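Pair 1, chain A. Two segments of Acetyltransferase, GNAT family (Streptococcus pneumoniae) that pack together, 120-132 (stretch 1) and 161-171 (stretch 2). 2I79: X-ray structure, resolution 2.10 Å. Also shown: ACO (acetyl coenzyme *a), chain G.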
# COMPACT_ATOMS: atom_id res chain seq x y z
N ILE A 120 18.99 -4.17 -2.90
CA ILE A 120 17.98 -4.26 -1.84
C ILE A 120 16.66 -4.74 -2.43
O ILE A 120 16.02 -5.65 -1.90
CB ILE A 120 17.78 -2.90 -1.14
CG1 ILE A 120 19.14 -2.31 -0.71
CG2 ILE A 120 16.83 -3.03 0.09
CD1 ILE A 120 19.13 -0.81 -0.36
N LEU A 121 16.23 -4.13 -3.54
CA LEU A 121 14.96 -4.51 -4.13
C LEU A 121 15.15 -5.84 -4.82
O LEU A 121 16.13 -6.04 -5.56
CB LEU A 121 14.44 -3.43 -5.08
CG LEU A 121 14.12 -2.08 -4.44
CD1 LEU A 121 13.82 -1.06 -5.50
CD2 LEU A 121 12.98 -2.13 -3.37
N ARG A 122 14.24 -6.77 -4.49
CA ARG A 122 14.14 -8.07 -5.14
C ARG A 122 12.74 -8.32 -5.76
O ARG A 122 12.44 -9.41 -6.24
CB ARG A 122 14.44 -9.16 -4.12
CG ARG A 122 15.81 -9.03 -3.43
CD ARG A 122 17.00 -9.05 -4.40
NE ARG A 122 17.02 -10.27 -5.21
CZ ARG A 122 17.36 -11.47 -4.75
NH1 ARG A 122 17.75 -11.63 -3.49
NH2 ARG A 122 17.32 -12.52 -5.55
N ARG A 123 11.89 -7.32 -5.73
CA ARG A 123 10.55 -7.41 -6.31
C ARG A 123 10.02 -6.00 -6.64
O ARG A 123 10.22 -5.05 -5.84
CB ARG A 123 9.58 -8.15 -5.37
CG ARG A 123 8.10 -7.91 -5.71
CD ARG A 123 7.10 -8.55 -4.75
NE ARG A 123 6.60 -9.65 -5.46
CZ ARG A 123 5.47 -9.72 -6.18
NH1 ARG A 123 4.53 -8.80 -6.18
NH2 ARG A 123 5.28 -10.83 -6.83
N LEU A 124 9.41 -5.87 -7.82
CA LEU A 124 8.62 -4.70 -8.18
C LEU A 124 7.16 -5.12 -8.43
O LEU A 124 6.87 -6.21 -8.91
CB LEU A 124 9.18 -3.97 -9.42
CG LEU A 124 10.63 -3.48 -9.35
CD1 LEU A 124 11.06 -2.94 -10.72
CD2 LEU A 124 10.83 -2.42 -8.26
N GLN A 125 6.25 -4.23 -8.06
CA GLN A 125 4.85 -4.52 -8.13
C GLN A 125 4.02 -3.25 -8.28
O GLN A 125 4.47 -2.15 -7.94
CB GLN A 125 4.41 -5.26 -6.86
CG GLN A 125 4.42 -4.40 -5.58
CD GLN A 125 3.96 -5.17 -4.36
OE1 GLN A 125 4.00 -6.39 -4.32
NE2 GLN A 125 3.48 -4.44 -3.35
N LEU A 126 2.81 -3.44 -8.82
CA LEU A 126 1.79 -2.42 -8.90
C LEU A 126 0.46 -3.10 -9.10
O LEU A 126 0.39 -4.30 -9.24
CB LEU A 126 2.03 -1.49 -10.07
CG LEU A 126 1.97 -2.04 -11.51
CD1 LEU A 126 1.78 -0.83 -12.35
CD2 LEU A 126 3.19 -2.80 -11.95
N THR A 127 -0.60 -2.29 -9.05
CA THR A 127 -1.92 -2.68 -9.46
C THR A 127 -2.26 -1.73 -10.61
O THR A 127 -1.85 -0.56 -10.59
CB THR A 127 -2.95 -2.52 -8.35
OG1 THR A 127 -3.04 -1.15 -8.02
CG2 THR A 127 -2.56 -3.27 -7.09
N VAL A 128 -3.02 -2.24 -11.58
CA VAL A 128 -3.37 -1.54 -12.81
C VAL A 128 -4.85 -1.84 -13.12
O VAL A 128 -5.25 -3.01 -13.09
CB VAL A 128 -2.50 -2.03 -14.05
CG1 VAL A 128 -2.84 -1.25 -15.33
CG2 VAL A 128 -1.00 -1.87 -13.74
N GLN A 129 -5.64 -0.83 -13.47
CA GLN A 129 -7.04 -1.08 -13.83
C GLN A 129 -7.09 -2.06 -15.03
O GLN A 129 -6.31 -1.95 -15.97
CB GLN A 129 -7.78 0.21 -14.16
CG GLN A 129 -7.91 1.22 -13.01
CD GLN A 129 -8.41 2.60 -13.48
OE1 GLN A 129 -8.69 2.79 -14.68
NE2 GLN A 129 -8.52 3.55 -12.55
N THR A 130 -7.96 -3.05 -14.97
CA THR A 130 -7.92 -4.09 -16.02
C THR A 130 -8.19 -3.49 -17.41
O THR A 130 -7.58 -3.88 -18.40
CB THR A 130 -8.84 -5.26 -15.72
OG1 THR A 130 -10.18 -4.78 -15.62
CG2 THR A 130 -8.44 -5.94 -14.42
N ARG A 131 -9.04 -2.47 -17.45
CA ARG A 131 -9.31 -1.74 -18.69
C ARG A 131 -8.15 -0.90 -19.22
O ARG A 131 -8.21 -0.44 -20.35
CB ARG A 131 -10.51 -0.81 -18.47
CG ARG A 131 -10.19 0.36 -17.58
CD ARG A 131 -11.33 1.32 -17.42
NE ARG A 131 -10.89 2.41 -16.59
CZ ARG A 131 -11.25 3.69 -16.71
NH1 ARG A 131 -12.10 4.11 -17.64
NH2 ARG A 131 -10.75 4.57 -15.87
N ASN A 132 -7.14 -0.62 -18.40
CA ASN A 132 -6.01 0.22 -18.83
C ASN A 132 -5.00 -0.62 -19.66
O ASN A 132 -3.88 -0.88 -19.25
CB ASN A 132 -5.39 0.94 -17.61
CG ASN A 132 -4.30 1.94 -18.00
OD1 ASN A 132 -4.00 2.14 -19.18
ND2 ASN A 132 -3.67 2.54 -17.00
N PHE A 161 -17.62 1.09 -9.90
CA PHE A 161 -16.50 0.26 -9.46
C PHE A 161 -15.92 -0.58 -10.58
O PHE A 161 -16.65 -1.15 -11.38
CB PHE A 161 -16.92 -0.64 -8.31
CG PHE A 161 -17.30 0.11 -7.08
CD1 PHE A 161 -16.32 0.58 -6.24
CD2 PHE A 161 -18.63 0.34 -6.77
CE1 PHE A 161 -16.65 1.26 -5.12
CE2 PHE A 161 -18.97 1.00 -5.64
CZ PHE A 161 -17.98 1.48 -4.81
N ILE A 162 -14.60 -0.64 -10.63
CA ILE A 162 -13.91 -1.42 -11.65
C ILE A 162 -12.81 -2.28 -11.01
O ILE A 162 -12.33 -1.99 -9.89
CB ILE A 162 -13.31 -0.54 -12.77
CG1 ILE A 162 -12.22 0.41 -12.23
CG2 ILE A 162 -14.40 0.26 -13.54
CD1 ILE A 162 -11.53 1.18 -13.34
N ASP A 163 -12.40 -3.30 -11.75
CA ASP A 163 -11.36 -4.23 -11.34
C ASP A 163 -9.96 -3.73 -11.67
O ASP A 163 -9.74 -3.00 -12.65
CB ASP A 163 -11.52 -5.61 -12.03
CG ASP A 163 -12.77 -6.38 -11.59
OD1 ASP A 163 -13.84 -5.78 -11.43
OD2 ASP A 163 -12.69 -7.61 -11.42
N VAL A 164 -9.01 -4.22 -10.88
CA VAL A 164 -7.58 -4.03 -11.08
C VAL A 164 -6.84 -5.37 -11.18
O VAL A 164 -7.24 -6.34 -10.58
CB VAL A 164 -6.96 -3.15 -9.99
CG1 VAL A 164 -7.61 -1.76 -10.01
CG2 VAL A 164 -7.05 -3.77 -8.56
N TYR A 165 -5.75 -5.39 -11.94
CA TYR A 165 -4.79 -6.47 -11.90
C TYR A 165 -3.73 -6.12 -10.87
O TYR A 165 -3.30 -4.99 -10.75
CB TYR A 165 -4.12 -6.67 -13.26
CG TYR A 165 -5.00 -7.35 -14.32
CD1 TYR A 165 -5.66 -8.56 -14.05
CD2 TYR A 165 -5.15 -6.79 -15.59
CE1 TYR A 165 -6.46 -9.19 -15.02
CE2 TYR A 165 -5.93 -7.40 -16.58
CZ TYR A 165 -6.59 -8.61 -16.28
OH TYR A 165 -7.38 -9.25 -17.23
N LEU A 166 -3.32 -7.14 -10.14
CA LEU A 166 -2.05 -7.16 -9.41
C LEU A 166 -0.95 -7.64 -10.35
O LEU A 166 -1.08 -8.73 -10.94
CB LEU A 166 -2.17 -8.19 -8.29
CG LEU A 166 -3.28 -8.04 -7.25
CD1 LEU A 166 -3.42 -9.39 -6.48
CD2 LEU A 166 -2.92 -6.87 -6.35
N MET A 167 0.10 -6.85 -10.51
CA MET A 167 1.19 -7.20 -11.43
C MET A 167 2.54 -7.16 -10.70
O MET A 167 2.78 -6.28 -9.84
CB MET A 167 1.23 -6.25 -12.61
CG MET A 167 -0.06 -6.16 -13.47
SD MET A 167 0.17 -5.42 -15.10
CE MET A 167 1.23 -6.66 -15.81
N GLY A 168 3.44 -8.08 -11.04
CA GLY A 168 4.71 -8.19 -10.33
C GLY A 168 5.88 -8.68 -11.16
O GLY A 168 5.67 -9.32 -12.18
N LYS A 169 7.10 -8.35 -10.73
CA LYS A 169 8.35 -8.78 -11.36
C LYS A 169 9.42 -9.04 -10.31
O LYS A 169 9.65 -8.20 -9.41
CB LYS A 169 8.83 -7.71 -12.33
CG LYS A 169 10.06 -8.11 -13.14
CD LYS A 169 10.69 -6.91 -13.81
CE LYS A 169 11.95 -7.30 -14.56
NZ LYS A 169 11.64 -8.00 -15.84
N LEU A 170 10.08 -10.20 -10.40
CA LEU A 170 11.22 -10.49 -9.52
C LEU A 170 12.48 -9.95 -10.14
O LEU A 170 12.66 -10.04 -11.35
CB LEU A 170 11.36 -11.99 -9.26
CG LEU A 170 10.13 -12.70 -8.71
CD1 LEU A 170 10.42 -14.19 -8.48
CD2 LEU A 170 9.65 -12.02 -7.44
N ILE A 171 13.34 -9.35 -9.32
CA ILE A 171 14.62 -8.78 -9.80
C ILE A 171 15.81 -9.21 -8.93
O ILE A 171 15.61 -9.65 -7.79
CB ILE A 171 14.55 -7.25 -9.89
CG1 ILE A 171 14.03 -6.63 -8.60
CG2 ILE A 171 13.63 -6.78 -11.09
CD1 ILE A 171 13.88 -5.15 -8.75
N1A ACO G . -3.90 -1.48 -25.92
C2A ACO G . -2.73 -2.14 -25.99
N3A ACO G . -1.55 -1.52 -26.21
C4A ACO G . -1.50 -0.18 -26.37
C5A ACO G . -2.72 0.61 -26.29
C6A ACO G . -3.96 -0.13 -26.04
N6A ACO G . -5.14 0.53 -25.96
N7A ACO G . -2.38 1.88 -26.49
C8A ACO G . -1.02 1.90 -26.67
N9A ACO G . -0.50 0.66 -26.61
C1B ACO G . 0.90 0.16 -26.72
C2B ACO G . 1.82 0.78 -27.75
O2B ACO G . 1.70 0.15 -29.03
C3B ACO G . 3.17 0.47 -27.14
O3B ACO G . 3.54 -0.89 -27.25
P3B ACO G . 4.69 -1.43 -28.24
O7A ACO G . 3.88 -1.26 -29.52
O8A ACO G . 4.99 -2.85 -27.83
O9A ACO G . 5.88 -0.53 -28.05
C4B ACO G . 2.90 0.63 -25.65
O4B ACO G . 1.53 0.32 -25.45
C5B ACO G . 3.24 2.05 -25.20
O5B ACO G . 4.65 2.04 -24.91
P1A ACO G . 5.40 3.44 -24.70
O1A ACO G . 5.06 4.39 -25.82
O2A ACO G . 6.83 3.08 -24.36
O3A ACO G . 4.57 4.00 -23.42
P2A ACO G . 3.90 5.47 -23.20
O4A ACO G . 2.61 5.73 -23.98
O5A ACO G . 5.06 6.44 -23.30
O6A ACO G . 3.50 5.23 -21.63
CBP ACO G . 1.62 4.87 -20.11
CCP ACO G . 2.44 4.35 -21.28
CDP ACO G . 0.60 3.79 -19.74
CEP ACO G . 2.59 5.16 -18.95
CAP ACO G . 0.90 6.15 -20.52
OAP ACO G . -0.10 5.89 -21.53
C9P ACO G . 0.26 6.84 -19.32
O9P ACO G . 0.93 7.58 -18.63
N8P ACO G . -1.03 6.61 -19.09
C7P ACO G . -1.81 7.23 -18.01
C6P ACO G . -1.31 6.88 -16.61
C5P ACO G . -1.23 5.40 -16.41
O5P ACO G . -2.20 4.71 -16.67
N4P ACO G . -0.08 4.90 -15.97
C3P ACO G . 0.14 3.49 -15.71
C2P ACO G . -0.57 2.97 -14.47
S1P ACO G . 0.10 3.77 -13.04
C ACO G . 1.24 2.88 -12.31
O ACO G . 2.23 2.75 -13.00
CH3 ACO G . 0.99 2.31 -10.93
O HOH W 1 -10.62 -1.91 -15.03

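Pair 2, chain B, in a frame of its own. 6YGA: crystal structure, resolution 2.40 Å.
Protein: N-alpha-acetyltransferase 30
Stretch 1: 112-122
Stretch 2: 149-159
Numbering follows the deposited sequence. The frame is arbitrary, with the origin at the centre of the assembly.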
# COMPACT_ATOMS: atom_id res chain seq x y z
N CYS B 112 -25.73 15.96 -1.80
CA CYS B 112 -24.64 14.98 -1.82
C CYS B 112 -25.20 13.60 -1.51
O CYS B 112 -26.05 13.44 -0.63
CB CYS B 112 -23.56 15.36 -0.80
SG CYS B 112 -22.36 16.58 -1.39
N ASP B 113 -24.74 12.61 -2.26
CA ASP B 113 -25.15 11.23 -2.02
C ASP B 113 -24.29 10.54 -0.97
O ASP B 113 -24.72 9.54 -0.40
CB ASP B 113 -25.09 10.43 -3.33
CG ASP B 113 -26.07 10.95 -4.37
OD1 ASP B 113 -27.28 11.01 -4.07
OD2 ASP B 113 -25.62 11.32 -5.47
N GLU B 114 -23.10 11.07 -0.70
CA GLU B 114 -22.18 10.45 0.24
C GLU B 114 -21.12 11.47 0.64
O GLU B 114 -20.87 12.45 -0.07
CB GLU B 114 -21.52 9.20 -0.36
CG GLU B 114 -20.67 9.50 -1.58
CD GLU B 114 -20.49 8.29 -2.48
OE1 GLU B 114 -21.35 7.38 -2.43
OE2 GLU B 114 -19.49 8.25 -3.23
N ILE B 115 -20.51 11.23 1.80
CA ILE B 115 -19.42 12.05 2.31
C ILE B 115 -18.19 11.16 2.44
O ILE B 115 -18.28 10.06 2.99
CB ILE B 115 -19.78 12.69 3.66
CG1 ILE B 115 -21.16 13.35 3.58
CG2 ILE B 115 -18.74 13.71 4.06
CD1 ILE B 115 -21.20 14.53 2.63
N MSE B 116 -17.06 11.64 1.95
CA MSE B 116 -15.83 10.86 2.01
C MSE B 116 -14.69 11.65 2.66
O MSE B 116 -14.56 12.85 2.44
CB MSE B 116 -15.42 10.41 0.60
CG MSE B 116 -14.30 9.38 0.56
SE MSE B 116 -12.51 10.15 0.59
CE MSE B 116 -12.36 10.61 -1.30
N LEU B 117 -13.88 10.96 3.45
CA LEU B 117 -12.70 11.56 4.06
C LEU B 117 -11.64 10.48 4.24
O LEU B 117 -11.94 9.28 4.21
CB LEU B 117 -13.02 12.23 5.40
CG LEU B 117 -13.41 11.31 6.56
CD1 LEU B 117 -12.23 11.04 7.48
CD2 LEU B 117 -14.58 11.88 7.35
N GLU B 118 -10.40 10.92 4.42
CA GLU B 118 -9.30 10.04 4.77
C GLU B 118 -8.78 10.44 6.14
O GLU B 118 -8.77 11.63 6.49
CB GLU B 118 -8.16 10.11 3.74
CG GLU B 118 -8.58 9.77 2.32
CD GLU B 118 -8.70 10.99 1.44
OE1 GLU B 118 -8.49 12.12 1.94
OE2 GLU B 118 -9.01 10.83 0.24
N THR B 119 -8.34 9.45 6.92
CA THR B 119 -7.82 9.71 8.24
C THR B 119 -6.80 8.63 8.58
O THR B 119 -6.75 7.57 7.95
CB THR B 119 -8.94 9.76 9.30
OG1 THR B 119 -8.42 10.28 10.53
CG2 THR B 119 -9.50 8.38 9.55
N GLU B 120 -5.96 8.93 9.57
CA GLU B 120 -4.96 7.98 10.02
C GLU B 120 -5.61 6.82 10.76
O GLU B 120 -6.57 7.01 11.51
CB GLU B 120 -3.94 8.67 10.93
CG GLU B 120 -3.26 9.89 10.32
CD GLU B 120 -4.02 11.19 10.56
OE1 GLU B 120 -5.23 11.13 10.87
OE2 GLU B 120 -3.41 12.27 10.43
N VAL B 121 -5.09 5.61 10.54
CA VAL B 121 -5.60 4.46 11.28
C VAL B 121 -5.22 4.55 12.75
O VAL B 121 -5.85 3.90 13.59
CB VAL B 121 -5.09 3.15 10.67
CG1 VAL B 121 -5.27 3.17 9.16
CG2 VAL B 121 -3.63 2.92 11.03
N GLU B 122 -4.20 5.34 13.09
CA GLU B 122 -3.78 5.56 14.47
C GLU B 122 -4.50 6.73 15.12
O GLU B 122 -4.29 6.97 16.32
CB GLU B 122 -2.27 5.78 14.53
CG GLU B 122 -1.44 4.75 13.76
CD GLU B 122 -1.52 3.35 14.33
OE1 GLU B 122 -1.97 3.19 15.49
OE2 GLU B 122 -1.13 2.39 13.63
N GLY B 149 1.98 6.09 9.11
CA GLY B 149 1.23 4.86 8.99
C GLY B 149 0.20 4.90 7.87
O GLY B 149 0.17 5.80 7.03
N ASP B 150 -0.67 3.89 7.89
CA ASP B 150 -1.68 3.71 6.86
C ASP B 150 -2.83 4.70 7.06
O ASP B 150 -2.88 5.46 8.03
CB ASP B 150 -2.20 2.28 6.88
CG ASP B 150 -1.09 1.25 6.71
OD1 ASP B 150 0.05 1.65 6.39
OD2 ASP B 150 -1.37 0.04 6.89
N ALA B 151 -3.77 4.68 6.13
CA ALA B 151 -4.98 5.48 6.22
C ALA B 151 -6.19 4.59 6.07
O ALA B 151 -6.13 3.49 5.51
CB ALA B 151 -5.03 6.57 5.15
N PHE B 152 -7.31 5.07 6.61
CA PHE B 152 -8.63 4.52 6.33
C PHE B 152 -9.38 5.50 5.44
O PHE B 152 -9.27 6.72 5.60
CB PHE B 152 -9.42 4.28 7.62
CG PHE B 152 -9.03 3.03 8.36
CD1 PHE B 152 -8.71 1.87 7.68
CD2 PHE B 152 -8.99 3.02 9.75
CE1 PHE B 152 -8.35 0.72 8.37
CE2 PHE B 152 -8.64 1.87 10.45
CZ PHE B 152 -8.32 0.73 9.76
N LYS B 153 -10.12 4.96 4.48
CA LYS B 153 -11.05 5.74 3.68
C LYS B 153 -12.43 5.57 4.30
O LYS B 153 -12.97 4.46 4.32
CB LYS B 153 -11.05 5.28 2.22
CG LYS B 153 -11.89 6.11 1.28
CD LYS B 153 -11.77 5.61 -0.14
CE LYS B 153 -12.25 6.65 -1.13
NZ LYS B 153 -11.85 6.29 -2.53
N LEU B 154 -12.99 6.66 4.82
CA LEU B 154 -14.28 6.64 5.49
C LEU B 154 -15.35 7.22 4.57
O LEU B 154 -15.13 8.23 3.91
CB LEU B 154 -14.25 7.44 6.79
CG LEU B 154 -13.19 7.01 7.81
CD1 LEU B 154 -13.25 7.87 9.07
CD2 LEU B 154 -13.35 5.55 8.15
N ILE B 155 -16.51 6.56 4.54
CA ILE B 155 -17.64 6.96 3.71
C ILE B 155 -18.91 6.91 4.54
O ILE B 155 -19.16 5.93 5.25
CB ILE B 155 -17.77 6.07 2.46
CG1 ILE B 155 -16.53 6.21 1.57
CG2 ILE B 155 -19.02 6.44 1.67
CD1 ILE B 155 -16.66 5.51 0.25
N LEU B 156 -19.71 7.97 4.44
CA LEU B 156 -21.02 8.04 5.09
C LEU B 156 -22.08 8.16 4.00
O LEU B 156 -22.13 9.19 3.30
CB LEU B 156 -21.10 9.23 6.04
CG LEU B 156 -22.47 9.56 6.63
CD1 LEU B 156 -22.88 8.51 7.64
CD2 LEU B 156 -22.47 10.95 7.26
N PRO B 157 -22.92 7.15 3.81
CA PRO B 157 -23.91 7.18 2.73
C PRO B 157 -25.15 7.97 3.13
O PRO B 157 -25.71 7.76 4.21
CB PRO B 157 -24.23 5.70 2.50
CG PRO B 157 -24.06 5.10 3.84
CD PRO B 157 -22.97 5.88 4.56
N LEU B 158 -25.57 8.88 2.26
CA LEU B 158 -26.71 9.74 2.54
C LEU B 158 -27.94 9.36 1.74
O LEU B 158 -29.06 9.57 2.22
CB LEU B 158 -26.35 11.20 2.27
CG LEU B 158 -25.14 11.75 3.03
CD1 LEU B 158 -24.82 13.17 2.60
CD2 LEU B 158 -25.37 11.68 4.53
N THR B 159 -27.75 8.79 0.56
CA THR B 159 -28.85 8.29 -0.26
C THR B 159 -28.61 6.86 -0.73
O THR B 159 -27.46 6.41 -0.84
CB THR B 159 -29.09 9.18 -1.50
OG1 THR B 159 -28.00 9.04 -2.41
CG2 THR B 159 -29.21 10.67 -1.11
OXT THR B 159 -29.59 6.15 -1.02

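Antiparallel strands fix their backbones by a repeating ladder of amide-to-carbonyl bonds, and this leaves the side chains free to vary within a constant frame. Pairs 1 and 2 illustrate the principle. Fourteen central residues superpose with an RMSD of 0.4 Å, and the strands run at 149° in pair 1 and 154° in pair 2. The ladder is the same rung for rung. In pair 1, Leu A124, Leu A126 and Val A128 form doubly hydrogen-bonded pairs with Lys A169, Met A167 and Tyr A165; in pair 2, the matching Ile B115, Leu B117 and Thr B119 pair likewise with Leu B156, Leu B154 and Phe B152.

The face that carries these residues is conserved in shape more than in identity. Leu A126 and Leu B117 nearly coincide, both with chi1 in the p well. Each leans on its cross-strand partner, Leu A126 CD2 lying 4.0 Å from Met A167 CB and Leu B117 CD1 lying 3.7 Å from Leu B154 CD1. Further along, Ile A171 and Leu B158 fill one site from different branching: Ile A171 CD1 reaches within 3.7 Å of Leu A124 CG, and Leu B158 CD1 within 3.8 Å of Ile B115 CG1. An aromatic ring is covered at the other end of the ladder. Thr A130 CG2 sits 3.5 Å from the centroid of the Tyr A165 ring, and Val B121 CG1 sits 3.6 Å from that of Phe B152, each methyl almost on the ring normal. Threonine in pair 1 and valine in pair 2 each present a methyl group to the ring face.

The opposite face shows greater freedom. Gly A168 leaves space that the guanidinium of Arg A123 enters; an ideal CB on the glycine would lie 3.0 Å from Arg A123 NH2, a clash. Arg A123 NH1 also donates to Gln A125 OE1 at 3.1 Å. In pair 2 the glycine position holds Ile B155, and the arginine position holds Glu B114. Selenomethionine Met B116, at the position of Gln A125, instead makes apolar contact, its CG 4.0 Å from Ile B155 CG1.

Where the ladder nears the chain's end, different polar groups secure it. Arg A122 NE donates to Ile A171 O at 3.0 Å, whereas the matching Asp B113 accepts through OD1 from Thr B159 OG1 at 2.7 Å. In both pairs a backbone bond accompanies the side-chain one: Ile A171 N to Arg A122 O, 3.2 Å, and Leu B158 N to Asp B113 O, 2.9 Å.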